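Local atomic coordinates of putative histidinol-phosphate aminotransferase (Erwinia carotovora atroseptica, PDB entry 3LY1), a protein that binds pyridoxal 5'-phosphate and probably works as an aminotransferase, a putative histidinol-phosphate aminotransferase of the class-II family. Residues Pro98-Gly103 / Asn152-Ile157; Phe294-Leu299 / Trp327-Leu332; Val145-Pro150 / Asp161-Trp166; Ala181-Val186 / Leu207-Ser212. All blocks are in the same frame, centred on the assembly; numbering follows the deposited sequence.

Contact 1. Residues Pro98-Gly103 / Asn152-Ile157; sequences PELTYG and NPTGTI. With PLP (pyridoxal-5'-phosphate), chain E; EDO (1,2-ethanediol), chain G; EDO (1,2-ethanediol), chain L.
Two loops at the ends of parallel strands meet here beside the pyridoxal phosphate ring, a worked case of how a fold type I aminotransferase builds one wall of its cofactor site from strand ends. At Glu-99 the backbone O accepts a hydrogen bond from O2 of an ethanediol, probably left from crystallisation, and that ethanediol O2 in turn accepts from the N-H of Thr-101. Leu-100, its CG anti to the backbone N (chi1 -176°), crosses the Pro-153 ring obliquely, CG to CG 3.9 Å. Its CD2 is pressed against CG2 of Thr-154 at 3.5 Å, tighter than usual for two carbons. Thr-101 turns its side chain away and bonds through OG1 to Asn-151, while its CA makes a C-H...O contact of 3.4 Å with the backbone O of Asn-152. Tyr-102 swings its ring out (chi1 -170°) and lays one face on the cofactor, with PLP C3 3.7 Å above the ring plane and over its centre. Beside it, Asn-152 brings ND2 to 3.7 Å from Tyr-102 CD1, amide and ring planes 23° apart, and gives a hydrogen bond of 2.8 Å from that ND2 to PLP O3. The carboxamide's rotation is fixed from its other end, where OD1 accepts from Arg-329. A cis peptide leads into Pro-153. Segment 98-103 leads from the end of strand 94-98 to helix 104-111. The loop holding 152-157 follows strand 143-148 and precedes helix 160-168; strand 294-298 packs on both segments through Phe-296, which touches Leu-100 and Pro-153.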
# COMPACT_ATOMS: atom_id res chain seq x y z
N PRO A 98 12.79 -1.61 23.31
CA PRO A 98 14.24 -1.63 23.51
C PRO A 98 14.85 -0.42 22.83
O PRO A 98 14.30 0.04 21.82
CB PRO A 98 14.70 -2.93 22.81
CG PRO A 98 13.45 -3.73 22.62
CD PRO A 98 12.37 -2.72 22.43
N GLU A 99 15.95 0.09 23.36
CA GLU A 99 16.52 1.33 22.86
C GLU A 99 17.03 1.14 21.43
O GLU A 99 17.03 2.10 20.64
CB GLU A 99 17.64 1.82 23.78
CG GLU A 99 18.26 3.13 23.33
CD GLU A 99 19.13 3.77 24.39
OE1 GLU A 99 19.37 3.14 25.46
OE2 GLU A 99 19.57 4.91 24.14
N LEU A 100 17.47 -0.08 21.11
CA LEU A 100 18.08 -0.42 19.80
C LEU A 100 17.23 -1.48 19.09
O LEU A 100 17.33 -2.69 19.35
CB LEU A 100 19.52 -0.93 19.94
CG LEU A 100 20.32 -1.22 18.63
CD1 LEU A 100 20.67 0.10 17.93
CD2 LEU A 100 21.60 -2.05 18.89
N THR A 101 16.38 -1.01 18.18
CA THR A 101 15.46 -1.85 17.47
C THR A 101 15.00 -1.18 16.15
O THR A 101 15.52 -0.13 15.76
CB THR A 101 14.24 -2.23 18.39
OG1 THR A 101 13.56 -3.33 17.80
CG2 THR A 101 13.23 -1.06 18.62
N TYR A 102 14.04 -1.78 15.46
CA TYR A 102 13.53 -1.23 14.19
C TYR A 102 12.70 0.03 14.47
O TYR A 102 11.75 -0.02 15.28
CB TYR A 102 12.71 -2.29 13.46
CG TYR A 102 12.35 -1.90 12.05
CD1 TYR A 102 13.34 -1.66 11.08
CD2 TYR A 102 11.02 -1.76 11.67
CE1 TYR A 102 13.01 -1.29 9.80
CE2 TYR A 102 10.68 -1.37 10.40
CZ TYR A 102 11.67 -1.16 9.45
OH TYR A 102 11.32 -0.82 8.16
N GLY A 103 13.07 1.14 13.82
CA GLY A 103 12.58 2.48 14.19
C GLY A 103 11.16 2.84 13.81
O GLY A 103 10.65 3.89 14.24
N ASN A 152 16.23 -6.32 14.55
CA ASN A 152 16.97 -5.58 13.54
C ASN A 152 17.31 -4.31 14.26
O ASN A 152 16.40 -3.60 14.70
CB ASN A 152 16.07 -5.34 12.30
CG ASN A 152 16.73 -4.48 11.21
OD1 ASN A 152 17.90 -4.14 11.29
ND2 ASN A 152 15.96 -4.15 10.16
N PRO A 153 18.63 -3.98 14.40
CA PRO A 153 19.80 -4.38 13.65
C PRO A 153 20.69 -5.45 14.26
O PRO A 153 21.59 -5.90 13.57
CB PRO A 153 20.60 -3.06 13.59
CG PRO A 153 20.36 -2.48 14.92
CD PRO A 153 18.90 -2.75 15.18
N THR A 154 20.44 -5.87 15.50
CA THR A 154 21.39 -6.74 16.22
C THR A 154 21.41 -8.17 15.66
O THR A 154 22.41 -8.83 15.75
CB THR A 154 21.06 -6.85 17.71
OG1 THR A 154 19.72 -7.36 17.87
CG2 THR A 154 21.21 -5.47 18.44
N GLY A 155 20.29 -8.64 15.12
CA GLY A 155 20.13 -10.00 14.58
C GLY A 155 19.78 -11.11 15.58
O GLY A 155 19.59 -12.25 15.20
N THR A 156 19.68 -10.76 16.86
CA THR A 156 19.51 -11.75 17.91
C THR A 156 18.04 -12.07 18.14
O THR A 156 17.15 -11.29 17.80
CB THR A 156 20.12 -11.26 19.21
OG1 THR A 156 19.59 -9.95 19.55
CG2 THR A 156 21.67 -11.17 19.03
N ILE A 157 17.81 -13.23 18.73
CA ILE A 157 16.48 -13.60 19.24
C ILE A 157 16.39 -13.44 20.75
O ILE A 157 17.41 -13.47 21.47
CB ILE A 157 16.07 -15.03 18.82
CG1 ILE A 157 17.04 -16.09 19.37
CG2 ILE A 157 15.92 -15.12 17.28
CD1 ILE A 157 16.65 -16.69 20.76
N1 PLP E . 10.02 -5.24 10.27
C2 PLP E . 11.40 -5.33 10.32
C2A PLP E . 12.04 -5.82 11.59
C3 PLP E . 12.14 -4.92 9.21
O3 PLP E . 13.49 -4.99 9.27
C4 PLP E . 11.48 -4.44 8.06
C4A PLP E . 12.25 -4.12 6.80
O4A PLP E . 13.22 -3.40 6.95
C5 PLP E . 10.08 -4.35 8.03
C6 PLP E . 9.38 -4.74 9.17
C5A PLP E . 9.32 -3.82 6.83
O4P PLP E . 9.48 -4.60 5.63
P PLP E . 8.31 -4.70 4.55
O1P PLP E . 7.48 -3.46 4.50
O2P PLP E . 7.55 -5.91 5.02
O3P PLP E . 9.10 -4.96 3.28
C1 EDO G . 14.22 2.40 17.84
O1 EDO G . 13.10 3.29 17.72
C2 EDO G . 15.50 2.87 17.13
O2 EDO G . 16.68 2.23 17.73
C1 EDO L . 13.03 8.08 14.99
O1 EDO L . 11.63 8.40 15.02
C2 EDO L . 13.20 6.99 13.93
O2 EDO L . 12.59 5.80 14.43

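Contact 2. Residues Phe294-Leu299 / Trp327-Leu332; sequences FVFHQL and WCRISL
Rings carry much of this antiparallel ribbon. Over one face of Phe-296 sits CB of Trp-327, 3.9 Å from the ring centroid, while Arg-329 CB lies at the edge in plane; the Phe-296 and Trp-327 rings are near parallel, 16° apart, but slid so far that they barely overlap. The indole in turn has CB of Gln-298 over the centre of its six-membered ring, in a CH-pi contact. On the opposite face of the sheet, His-297 takes SG of Cys-328 over one ring face, 3.4 Å from the centroid, and CG1 of Ile-330 at its edge. His-297 holds CG in the crowded position between N and carbonyl carbon (chi1 75°), and its ND1 donates to Gln-298 O at 2.9 Å. Val-295 pairs with Ile-330 and His-297 with Cys-328, each through two backbone hydrogen bonds; the straightest runs from Ile-330 N to Val-295 O, 2.8 Å long at 174°. Helices 259-283 and 303-312 cover this face. On the other, Arg-329 lays CD against Phe-294 CD2 at 3.8 Å and extends its guanidinium to Asn-152 and a bound citrate, probably from crystallisation. A largely buried, backbone-bonded ribbon thus carries the Arg-329 cation to the active site, consistent with binding an anionic substrate group.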
# COMPACT_ATOMS: atom_id res chain seq x y z
N PHE A 294 21.44 -10.90 8.26
CA PHE A 294 22.41 -9.81 8.47
C PHE A 294 23.21 -10.05 9.76
O PHE A 294 22.79 -10.85 10.60
CB PHE A 294 21.70 -8.46 8.59
CG PHE A 294 20.57 -8.44 9.62
CD1 PHE A 294 19.30 -8.85 9.27
CD2 PHE A 294 20.79 -8.00 10.91
CE1 PHE A 294 18.26 -8.85 10.18
CE2 PHE A 294 19.76 -7.97 11.84
CZ PHE A 294 18.49 -8.41 11.48
N VAL A 295 24.36 -9.38 9.90
CA VAL A 295 25.21 -9.56 11.06
C VAL A 295 25.55 -8.18 11.59
O VAL A 295 25.82 -7.22 10.81
CB VAL A 295 26.52 -10.35 10.70
CG1 VAL A 295 27.56 -10.36 11.90
CG2 VAL A 295 26.21 -11.75 10.22
N PHE A 296 25.49 -8.05 12.91
CA PHE A 296 25.84 -6.82 13.58
C PHE A 296 27.20 -7.08 14.19
O PHE A 296 27.37 -8.02 14.96
CB PHE A 296 24.78 -6.47 14.63
CG PHE A 296 24.69 -5.00 14.98
CD1 PHE A 296 24.38 -4.05 14.02
CD2 PHE A 296 24.81 -4.60 16.31
CE1 PHE A 296 24.23 -2.69 14.37
CE2 PHE A 296 24.66 -3.23 16.66
CZ PHE A 296 24.37 -2.30 15.70
N HIS A 297 28.21 -6.32 13.77
CA HIS A 297 29.57 -6.46 14.33
C HIS A 297 30.21 -5.13 14.69
O HIS A 297 29.79 -4.05 14.21
CB HIS A 297 30.47 -7.28 13.42
CG HIS A 297 30.96 -6.59 12.18
ND1 HIS A 297 32.08 -5.79 12.18
CD2 HIS A 297 30.55 -6.66 10.89
CE1 HIS A 297 32.33 -5.38 10.94
NE2 HIS A 297 31.42 -5.90 10.13
N GLN A 298 31.23 -5.24 15.54
CA GLN A 298 31.91 -4.10 16.09
C GLN A 298 32.98 -3.60 15.14
O GLN A 298 33.45 -4.35 14.28
CB GLN A 298 32.54 -4.47 17.45
CG GLN A 298 32.82 -3.29 18.34
CD GLN A 298 33.42 -3.70 19.70
OE1 GLN A 298 33.08 -4.74 20.24
NE2 GLN A 298 34.32 -2.89 20.22
N LEU A 299 33.31 -2.32 15.27
CA LEU A 299 34.40 -1.72 14.52
C LEU A 299 35.38 -1.05 15.46
O LEU A 299 34.97 -0.55 16.53
CB LEU A 299 33.88 -0.67 13.54
CG LEU A 299 33.06 -1.21 12.38
CD1 LEU A 299 32.35 -0.08 11.60
CD2 LEU A 299 33.97 -2.08 11.46
N TRP A 327 29.36 0.13 15.79
CA TRP A 327 28.89 -1.16 15.24
C TRP A 327 28.34 -0.92 13.85
O TRP A 327 27.88 0.20 13.54
CB TRP A 327 27.81 -1.78 16.14
CG TRP A 327 28.36 -2.27 17.46
CD1 TRP A 327 28.80 -1.49 18.50
CD2 TRP A 327 28.56 -3.62 17.86
NE1 TRP A 327 29.25 -2.29 19.53
CE2 TRP A 327 29.11 -3.60 19.16
CE3 TRP A 327 28.30 -4.86 17.27
CZ2 TRP A 327 29.43 -4.76 19.84
CZ3 TRP A 327 28.63 -6.01 17.95
CH2 TRP A 327 29.18 -5.95 19.24
N CYS A 328 28.41 -1.95 13.01
CA CYS A 328 27.82 -1.89 11.69
C CYS A 328 26.96 -3.13 11.41
O CYS A 328 27.25 -4.25 11.86
CB CYS A 328 28.89 -1.73 10.59
SG CYS A 328 30.15 -3.00 10.55
N ARG A 329 25.89 -2.92 10.66
CA ARG A 329 25.02 -3.98 10.25
C ARG A 329 25.33 -4.27 8.81
O ARG A 329 25.21 -3.37 7.93
CB ARG A 329 23.54 -3.57 10.39
CG ARG A 329 22.61 -4.80 10.18
CD ARG A 329 21.13 -4.38 9.98
NE ARG A 329 20.99 -3.68 8.70
CZ ARG A 329 19.93 -2.97 8.34
NH1 ARG A 329 18.92 -2.81 9.18
NH2 ARG A 329 19.92 -2.37 7.16
N ILE A 330 25.76 -5.50 8.56
CA ILE A 330 26.16 -5.94 7.25
C ILE A 330 25.13 -6.96 6.78
O ILE A 330 25.02 -8.02 7.38
CB ILE A 330 27.51 -6.69 7.30
CG1 ILE A 330 28.61 -5.84 7.91
CG2 ILE A 330 27.89 -7.18 5.91
CD1 ILE A 330 28.87 -4.50 7.21
N SER A 331 24.36 -6.66 5.75
CA SER A 331 23.43 -7.70 5.23
C SER A 331 24.17 -8.86 4.55
O SER A 331 25.28 -8.72 4.02
CB SER A 331 22.32 -7.11 4.30
OG SER A 331 21.79 -5.89 4.87
N LEU A 332 23.54 -10.01 4.54
CA LEU A 332 24.19 -11.17 3.96
C LEU A 332 23.83 -11.27 2.48
O LEU A 332 22.66 -11.39 2.12
CB LEU A 332 23.86 -12.42 4.74
CG LEU A 332 24.34 -12.48 6.19
CD1 LEU A 332 23.87 -13.79 6.88
CD2 LEU A 332 25.86 -12.35 6.29

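Contact 3. Residues Val145-Pro150 / Asp161-Trp166; sequences VYLVNP and DVIEPW
Strand 145-148 and helix 161-166 run almost antiparallel, their axes 12.2 Å apart at closest approach and their directions 154° from each other, a separation that only side chains bridge. Val-145 and Leu-147 of the strand, and Asn-149 just beyond its end, point toward the helix, which answers with Ile-163 and Trp-166, one turn apart. Val-145 and Trp-166 meet tip to tip: the indole, thrown outward with CG anti to the backbone N (chi1 -178°), reaches with CH2 to within 3.7 Å of Val-145 CG1. Leu-147 and Ile-163 also meet end on. CD1 of Leu-147 approaches Ile-163 CG2 at 4.0 Å and lies nearly as close to Ile-163 CD1, so that a single methyl is set against both branches of the isoleucine. The same Leu-147 CD1 stands 4.4 Å from Trp-166 CZ3, so that Leu-147 is in contact with both helix residues. Further on, Asn-149 brings ND2 to 4.3 Å from Ile-163 CD1, a loose contact, while its OD1 accepts a hydrogen bond from the backbone N of Thr-158. All five residues are buried, and the packing is apolar apart from this amide. It fills the layer between sheet and helix in the beta-alpha-beta unit made of strand 143-148, helix 160-168 and strand 174-179. Phe-176 of that last strand meets the Trp-166 ring edge-to-face, and helix 129-137 packs alongside, touching both Val-145 and Trp-166.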
# COMPACT_ATOMS: atom_id res chain seq x y z
N VAL A 145 3.67 -2.51 23.26
CA VAL A 145 5.01 -3.05 23.40
C VAL A 145 5.36 -3.57 22.01
O VAL A 145 4.59 -4.33 21.46
CB VAL A 145 5.10 -4.22 24.42
CG1 VAL A 145 6.56 -4.75 24.49
CG2 VAL A 145 4.56 -3.80 25.80
N TYR A 146 6.49 -3.14 21.44
CA TYR A 146 6.90 -3.57 20.09
C TYR A 146 8.19 -4.37 20.20
O TYR A 146 9.23 -3.81 20.57
CB TYR A 146 7.03 -2.34 19.17
CG TYR A 146 7.56 -2.60 17.77
CD1 TYR A 146 6.90 -3.47 16.90
CD2 TYR A 146 8.71 -1.97 17.32
CE1 TYR A 146 7.36 -3.71 15.64
CE2 TYR A 146 9.18 -2.18 16.02
CZ TYR A 146 8.51 -3.08 15.19
OH TYR A 146 8.95 -3.36 13.92
N LEU A 147 8.09 -5.67 19.87
CA LEU A 147 9.13 -6.66 20.06
C LEU A 147 9.47 -7.26 18.70
O LEU A 147 8.66 -7.94 18.10
CB LEU A 147 8.67 -7.77 21.00
CG LEU A 147 8.24 -7.41 22.43
CD1 LEU A 147 7.74 -8.69 23.15
CD2 LEU A 147 9.37 -6.72 23.22
N VAL A 148 10.65 -6.93 18.21
CA VAL A 148 11.16 -7.47 16.96
C VAL A 148 12.02 -8.67 17.28
O VAL A 148 12.97 -8.57 18.12
CB VAL A 148 11.93 -6.37 16.17
CG1 VAL A 148 12.36 -6.95 14.78
CG2 VAL A 148 11.05 -5.10 16.04
N ASN A 149 11.74 -9.79 16.61
CA ASN A 149 12.29 -11.08 17.00
C ASN A 149 12.37 -11.97 15.79
O ASN A 149 11.35 -12.49 15.38
CB ASN A 149 11.39 -11.79 18.03
CG ASN A 149 12.12 -12.86 18.82
OD1 ASN A 149 13.36 -12.77 19.02
ND2 ASN A 149 11.38 -13.92 19.25
N PRO A 150 13.57 -12.15 15.20
CA PRO A 150 14.90 -11.61 15.51
C PRO A 150 14.93 -10.11 15.39
O PRO A 150 14.26 -9.59 14.54
CB PRO A 150 15.79 -12.23 14.42
CG PRO A 150 15.11 -13.47 14.00
CD PRO A 150 13.63 -13.17 14.14
N ASP A 161 10.69 -18.51 26.15
CA ASP A 161 10.28 -18.69 27.54
C ASP A 161 10.41 -17.41 28.38
O ASP A 161 9.98 -17.36 29.52
CB ASP A 161 10.96 -19.91 28.21
CG ASP A 161 12.47 -19.77 28.36
OD1 ASP A 161 13.03 -18.70 28.00
OD2 ASP A 161 13.10 -20.75 28.88
N VAL A 162 10.99 -16.38 27.80
CA VAL A 162 11.07 -15.06 28.41
C VAL A 162 9.89 -14.17 27.95
O VAL A 162 9.27 -13.49 28.76
CB VAL A 162 12.43 -14.45 28.05
CG1 VAL A 162 12.48 -12.93 28.31
CG2 VAL A 162 13.52 -15.19 28.80
N ILE A 163 9.54 -14.24 26.68
CA ILE A 163 8.40 -13.46 26.13
C ILE A 163 6.99 -14.04 26.41
O ILE A 163 6.08 -13.31 26.85
CB ILE A 163 8.57 -13.24 24.61
CG1 ILE A 163 9.81 -12.35 24.38
CG2 ILE A 163 7.32 -12.61 23.99
CD1 ILE A 163 10.11 -11.97 22.92
N GLU A 164 6.81 -15.33 26.16
CA GLU A 164 5.48 -15.96 26.29
C GLU A 164 4.80 -15.79 27.66
O GLU A 164 3.61 -15.47 27.70
CB GLU A 164 5.48 -17.43 25.87
CG GLU A 164 5.75 -17.66 24.40
CD GLU A 164 5.92 -19.13 24.02
OE1 GLU A 164 5.84 -20.01 24.92
OE2 GLU A 164 6.15 -19.42 22.81
N PRO A 165 5.54 -15.98 28.78
CA PRO A 165 4.84 -15.84 30.05
C PRO A 165 4.47 -14.42 30.37
O PRO A 165 3.51 -14.21 31.08
CB PRO A 165 5.87 -16.32 31.10
CG PRO A 165 6.86 -17.10 30.36
CD PRO A 165 6.90 -16.49 28.97
N TRP A 166 5.25 -13.46 29.90
CA TRP A 166 4.86 -12.05 30.04
C TRP A 166 3.54 -11.78 29.32
O TRP A 166 2.61 -11.22 29.92
CB TRP A 166 5.96 -11.15 29.49
CG TRP A 166 5.70 -9.67 29.63
CD1 TRP A 166 4.87 -9.04 30.51
CD2 TRP A 166 6.33 -8.64 28.87
NE1 TRP A 166 4.93 -7.67 30.33
CE2 TRP A 166 5.83 -7.40 29.33
CE3 TRP A 166 7.29 -8.64 27.85
CZ2 TRP A 166 6.26 -6.19 28.82
CZ3 TRP A 166 7.70 -7.43 27.33
CH2 TRP A 166 7.19 -6.22 27.81

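Contact 4. Residues Ala181-Val186 / Leu207-Ser212; sequences AYAEFV and LLKTFS. With PLP (pyridoxal-5'-phosphate), chain E.
The cofactor pocket is built here from two neighbouring strand ends: the turn after strand 174-179 holds the pyridine ring, and the end of strand 205-210 holds the phosphate. Ala-181 sets its CB against the pyridine face opposite Tyr-102, 3.8 Å from PLP C2, and its CA rests against Thr-210 CG2. Tyr-182 meets the cofactor at its own ring edge, OH to PLP O3 2.5 Å, a short hydrogen bond in which either oxygen could be the donor. Thr-210 has OG1 anti to the backbone N (chi1 -175°) and donates to PLP O2P at 2.6 Å; that same OG1 accepts from the backbone N of Ser-212, closing an ST turn. Ser-212 OG adds a bond of 2.5 Å to PLP O3P. On the far side of the strand, Lys-209, bent at chi3 and chi4, reaches tip to tip toward Glu-184, a salt bridge in which NZ meets OE2 from above the carboxylate plane at 2.7 Å. One water takes the N-H of Thr-210 and lies within hydrogen-bonding distance of Ala-181 O; another bridges Glu-184 OE2 and Thr-210 O. The hydroxyls would spread the phosphate charge by hydrogen bonding, while Arg-221, also bonded to PLP, probably offsets it; Tyr-48 of the second subunit bonds to the cofactor too. At O3, the N-H of Asn-152 and the short Tyr-182 bond would probably stabilise negative charge.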
# COMPACT_ATOMS: atom_id res chain seq x y z
N ALA A 181 9.50 -10.57 11.00
CA ALA A 181 9.99 -10.39 9.63
C ALA A 181 11.03 -11.43 9.27
O ALA A 181 10.95 -12.03 8.20
CB ALA A 181 10.56 -8.96 9.45
N TYR A 182 12.01 -11.67 10.15
CA TYR A 182 13.16 -12.53 9.80
C TYR A 182 13.10 -13.96 10.35
O TYR A 182 14.13 -14.66 10.37
CB TYR A 182 14.48 -11.86 10.23
CG TYR A 182 14.67 -10.46 9.66
CD1 TYR A 182 15.13 -10.26 8.37
CD2 TYR A 182 14.36 -9.35 10.41
CE1 TYR A 182 15.25 -8.96 7.84
CE2 TYR A 182 14.50 -8.06 9.90
CZ TYR A 182 14.95 -7.88 8.61
OH TYR A 182 15.06 -6.58 8.10
N ALA A 183 11.94 -14.39 10.81
CA ALA A 183 11.85 -15.58 11.68
C ALA A 183 12.23 -16.89 10.97
O ALA A 183 12.80 -17.77 11.58
CB ALA A 183 10.47 -15.71 12.30
N GLU A 184 11.98 -17.00 9.67
CA GLU A 184 12.31 -18.25 8.97
C GLU A 184 13.82 -18.55 8.83
O GLU A 184 14.20 -19.69 8.55
CB GLU A 184 11.62 -18.30 7.60
CG GLU A 184 10.08 -18.39 7.68
CD GLU A 184 9.35 -17.04 7.77
OE1 GLU A 184 9.99 -15.99 8.00
OE2 GLU A 184 8.11 -17.03 7.65
N PHE A 185 14.66 -17.56 9.03
CA PHE A 185 16.11 -17.75 9.00
C PHE A 185 16.66 -18.33 10.30
O PHE A 185 17.83 -18.72 10.34
CB PHE A 185 16.79 -16.40 8.76
CG PHE A 185 16.52 -15.81 7.41
CD1 PHE A 185 17.05 -16.37 6.27
CD2 PHE A 185 15.80 -14.64 7.29
CE1 PHE A 185 16.82 -15.81 5.02
CE2 PHE A 185 15.56 -14.07 6.06
CZ PHE A 185 16.07 -14.65 4.91
N VAL A 186 15.85 -18.36 11.36
CA VAL A 186 16.35 -18.61 12.72
C VAL A 186 16.85 -20.06 12.86
O VAL A 186 16.22 -20.99 12.35
CB VAL A 186 15.29 -18.31 13.82
CG1 VAL A 186 15.79 -18.85 15.16
CG2 VAL A 186 14.97 -16.76 13.94
N LEU A 207 0.84 -10.26 15.57
CA LEU A 207 1.98 -10.80 14.87
C LEU A 207 2.05 -10.17 13.51
O LEU A 207 1.06 -10.16 12.76
CB LEU A 207 1.85 -12.30 14.72
CG LEU A 207 2.84 -13.06 13.84
CD1 LEU A 207 4.28 -12.82 14.32
CD2 LEU A 207 2.47 -14.52 13.87
N LEU A 208 3.21 -9.66 13.17
CA LEU A 208 3.44 -9.09 11.85
C LEU A 208 4.45 -9.94 11.12
O LEU A 208 5.51 -10.32 11.69
CB LEU A 208 3.96 -7.67 11.97
CG LEU A 208 3.03 -6.64 12.60
CD1 LEU A 208 3.77 -5.37 12.71
CD2 LEU A 208 1.66 -6.48 11.83
N LYS A 209 4.10 -10.22 9.86
CA LYS A 209 4.96 -10.98 8.98
C LYS A 209 4.98 -10.36 7.59
O LYS A 209 4.16 -9.50 7.25
CB LYS A 209 4.55 -12.48 8.96
CG LYS A 209 5.04 -13.24 10.24
CD LYS A 209 4.77 -14.75 10.21
CE LYS A 209 5.67 -15.45 9.18
NZ LYS A 209 7.10 -15.58 9.63
N THR A 210 5.98 -10.75 6.80
CA THR A 210 6.22 -10.14 5.49
C THR A 210 6.73 -11.21 4.52
O THR A 210 7.30 -12.17 4.96
CB THR A 210 7.23 -8.99 5.57
OG1 THR A 210 7.35 -8.36 4.29
CG2 THR A 210 8.59 -9.49 6.06
N PHE A 211 6.50 -11.01 3.22
CA PHE A 211 7.11 -11.82 2.15
C PHE A 211 8.46 -11.22 1.65
O PHE A 211 9.06 -11.72 0.69
CB PHE A 211 6.14 -11.95 0.99
CG PHE A 211 5.03 -12.95 1.22
CD1 PHE A 211 3.87 -12.62 1.94
CD2 PHE A 211 5.14 -14.22 0.72
CE1 PHE A 211 2.86 -13.58 2.13
CE2 PHE A 211 4.12 -15.17 0.89
CZ PHE A 211 2.99 -14.85 1.60
N SER A 212 8.91 -10.15 2.28
CA SER A 212 10.03 -9.35 1.81
C SER A 212 11.40 -10.03 2.06
O SER A 212 12.38 -9.60 1.49
CB SER A 212 10.04 -7.97 2.45
OG SER A 212 9.00 -7.15 1.99
N1 PLP E . 10.02 -5.24 10.27
C2 PLP E . 11.40 -5.33 10.32
C2A PLP E . 12.04 -5.82 11.59
C3 PLP E . 12.14 -4.92 9.21
O3 PLP E . 13.49 -4.99 9.27
C4 PLP E . 11.48 -4.44 8.06
C4A PLP E . 12.25 -4.12 6.80
O4A PLP E . 13.22 -3.40 6.95
C5 PLP E . 10.08 -4.35 8.03
C6 PLP E . 9.38 -4.74 9.17
C5A PLP E . 9.32 -3.82 6.83
O4P PLP E . 9.48 -4.60 5.63
P PLP E . 8.31 -4.70 4.55
O1P PLP E . 7.48 -3.46 4.50
O2P PLP E . 7.55 -5.91 5.02
O3P PLP E . 9.10 -4.96 3.28
O HOH W 1 8.01 -12.64 7.96
O HOH W 2 7.41 -14.84 6.02

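Overall arrangement
Along the chain, contacts 1 and 3 interleave, contact 4 follows, and contact 2 comes last. Contacts 3 and 4 lie on the seven-stranded mixed sheet, centres about 15 Å apart, and contact 1 lies in the loops after two of its strands, its centre about 12 Å from that of contact 3. Contacts 1 and 4 both touch the cofactor, and Pro-150 packs on Val-186 to join contacts 3 and 4. The separate two-stranded sheet of contact 2, centred about 23 Å from contact 3, touches contact 1 through Arg-329 and Phe-294 and contact 4 through Phe-294. The active site thus probably lies between the strand ends of the large sheet and this small one, with Tyr-48 of the second subunit contributing.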